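Local structure of membrane-associated protein VP24 (Marburg virus - Musoke, Kenya, 1980, 4OR8) at the interface of chains A and B. The protein probably acts as a minor matrix protein of the virion, interacting with the nucleoprotein and contributing to nucleocapsid assembly and budding. Coordinates in Å, arbitrary orientation; residue numbers count along the deposited sequence, not the author numbering. Chains: chain A/B, Membrane-associated protein VP24.

The interface of chains A and B. Residues chain A 85-86, 89-90, 184-185; chain B 22-24, 253.
An N-terminal segment of chain B, B:Tyr22 to B:Leu24, lies against the end of the chain A helix 84-89 and the A:Val184–A:Asn185 loop, with B:Gln253, near the C-terminal end of the modelled chain B, entering beside it. The aromatic pair is a stack: the ring centroids of A:Phe90 and B:Tyr22 are 4.6 Å apart and their planes are tilted by 30°. The overlap is partial, since A:Phe90 CE2 lies over one face of the tyrosine ring near its rim, 3.5 Å from B:Tyr22 CG. The carbonyl A:Leu89 O meets the edge of that same ring in its plane. With CG anti to the backbone N (chi1 178°), A:Leu89 brings both CD1 and CD2 against the carbonyl B:Tyr22 O; CD2 also reaches B:Leu24 CD2 at 3.6 Å, the two side chains crossing at about a right angle. A:Val184 bridges the two chain B segments, its CG1 facing B:Tyr22 CB at 3.9 Å and its CG2 facing B:Gln253 CG at 3.7 Å. The amide of B:Gln253 reaches the edge of the A:Phe90 ring, and its OE1 makes a weak hydrogen bond with A:Thr86 OG1. A backbone hydrogen bond adds to the contact: B:Leu24 N donates to A:Asn185 O at 2.5 Å, from above the carbonyl plane (37° out of it). A:Asn185 N adds a weak hydrogen bond to B:Asn23 OD1 at 3.4 Å, while the two asparagine side chains run alongside each other. Two-fold symmetry repeats the patch with the chains exchanged; the reciprocal arrangement resembles an arm exchange, though the biological assembly may differ from this dimer. Within the fold, the patch joins a short helix and a loop of chain A to loop segments near the two termini of chain B.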
loop_
_atom_site.group_PDB
_atom_site.type_symbol
_atom_site.label_atom_id
_atom_site.label_comp_id
_atom_site.label_asym_id
_atom_site.label_seq_id
_atom_site.Cartn_x
_atom_site.Cartn_y
_atom_site.Cartn_z
ATOM N N GLN A 85 -14.810 15.952 1.006
ATOM C CA GLN A 85 -15.081 15.552 -0.370
ATOM C C GLN A 85 -15.039 14.033 -0.493
ATOM O O GLN A 85 -15.602 13.458 -1.427
ATOM C CB GLN A 85 -14.078 16.182 -1.337
ATOM C CG GLN A 85 -12.661 15.658 -1.187
ATOM C CD GLN A 85 -11.799 15.953 -2.399
ATOM O OE1 GLN A 85 -10.671 16.428 -2.272
ATOM N NE2 GLN A 85 -12.325 15.663 -3.584
ATOM N N THR A 86 -14.365 13.389 0.456
ATOM C CA THR A 86 -14.291 11.936 0.489
ATOM C C THR A 86 -15.593 11.393 1.065
ATOM O O THR A 86 -16.150 10.418 0.557
ATOM C CB THR A 86 -13.089 11.440 1.325
ATOM O OG1 THR A 86 -11.870 11.942 0.762
ATOM C CG2 THR A 86 -13.037 9.920 1.340
ATOM N N LEU A 89 -18.129 11.981 -1.766
ATOM C CA LEU A 89 -17.996 11.075 -2.902
ATOM C C LEU A 89 -18.573 9.709 -2.554
ATOM O O LEU A 89 -19.228 9.069 -3.376
ATOM C CB LEU A 89 -16.535 10.940 -3.327
ATOM C CG LEU A 89 -16.268 9.978 -4.489
ATOM C CD1 LEU A 89 -17.037 10.407 -5.731
ATOM C CD2 LEU A 89 -14.776 9.882 -4.778
ATOM N N PHE A 90 -18.327 9.274 -1.323
ATOM C CA PHE A 90 -18.873 8.020 -0.827
ATOM C C PHE A 90 -19.971 8.300 0.187
ATOM O O PHE A 90 -19.994 7.712 1.270
ATOM C CB PHE A 90 -17.774 7.175 -0.189
ATOM C CG PHE A 90 -16.665 6.820 -1.130
ATOM C CD1 PHE A 90 -15.523 7.599 -1.202
ATOM C CD2 PHE A 90 -16.770 5.711 -1.951
ATOM C CE1 PHE A 90 -14.500 7.275 -2.072
ATOM C CE2 PHE A 90 -15.752 5.381 -2.824
ATOM C CZ PHE A 90 -14.615 6.164 -2.885
ATOM N N VAL A 184 -9.760 5.939 -7.898
ATOM C CA VAL A 184 -10.784 6.922 -8.246
ATOM C C VAL A 184 -10.148 8.186 -8.825
ATOM O O VAL A 184 -9.254 8.779 -8.222
ATOM C CB VAL A 184 -11.683 7.282 -7.042
ATOM C CG1 VAL A 184 -12.694 6.177 -6.790
ATOM C CG2 VAL A 184 -10.844 7.544 -5.803
ATOM N N ASN A 185 -10.605 8.572 -10.011
ATOM C CA ASN A 185 -9.992 9.663 -10.752
ATOM C C ASN A 185 -11.029 10.503 -11.479
ATOM O O ASN A 185 -12.230 10.291 -11.323
ATOM C CB ASN A 185 -8.998 9.099 -11.765
ATOM C CG ASN A 185 -9.664 8.199 -12.789
ATOM O OD1 ASN A 185 -10.018 8.641 -13.879
ATOM N ND2 ASN A 185 -9.847 6.932 -12.437
ATOM N N TYR B 22 -17.554 5.844 -8.742
ATOM C CA TYR B 22 -17.085 6.823 -7.774
ATOM C C TYR B 22 -16.015 7.744 -8.344
ATOM O O TYR B 22 -15.303 8.412 -7.597
ATOM C CB TYR B 22 -16.569 6.125 -6.515
ATOM C CG TYR B 22 -17.649 5.418 -5.729
ATOM C CD1 TYR B 22 -18.527 6.132 -4.925
ATOM C CD2 TYR B 22 -17.789 4.038 -5.786
ATOM C CE1 TYR B 22 -19.514 5.494 -4.200
ATOM C CE2 TYR B 22 -18.774 3.392 -5.064
ATOM C CZ TYR B 22 -19.635 4.126 -4.272
ATOM O OH TYR B 22 -20.618 3.488 -3.551
ATOM N N ASN B 23 -15.907 7.783 -9.667
ATOM C CA ASN B 23 -14.953 8.674 -10.314
ATOM C C ASN B 23 -15.257 10.142 -10.041
ATOM O O ASN B 23 -16.415 10.534 -9.898
ATOM C CB ASN B 23 -14.877 8.404 -11.818
ATOM C CG ASN B 23 -13.789 7.409 -12.174
ATOM O OD1 ASN B 23 -13.199 6.776 -11.296
ATOM N ND2 ASN B 23 -13.516 7.265 -13.467
ATOM N N LEU B 24 -14.202 10.943 -9.961
ATOM C CA LEU B 24 -14.315 12.357 -9.629
ATOM C C LEU B 24 -14.789 13.178 -10.825
ATOM O O LEU B 24 -14.584 12.783 -11.972
ATOM C CB LEU B 24 -12.966 12.879 -9.131
ATOM C CG LEU B 24 -12.462 12.249 -7.831
ATOM C CD1 LEU B 24 -11.023 12.648 -7.557
ATOM C CD2 LEU B 24 -13.360 12.653 -6.672
ATOM N N GLN B 253 -8.333 12.329 -4.382
ATOM C CA GLN B 253 -8.791 12.263 -3.000
ATOM C C GLN B 253 -7.774 11.553 -2.104
ATOM O O GLN B 253 -7.063 10.652 -2.554
ATOM C CB GLN B 253 -10.138 11.547 -2.920
ATOM C CG GLN B 253 -10.062 10.067 -3.239
ATOM C CD GLN B 253 -11.080 9.261 -2.468
ATOM O OE1 GLN B 253 -11.963 9.817 -1.816
ATOM N NE2 GLN B 253 -10.959 7.941 -2.532
#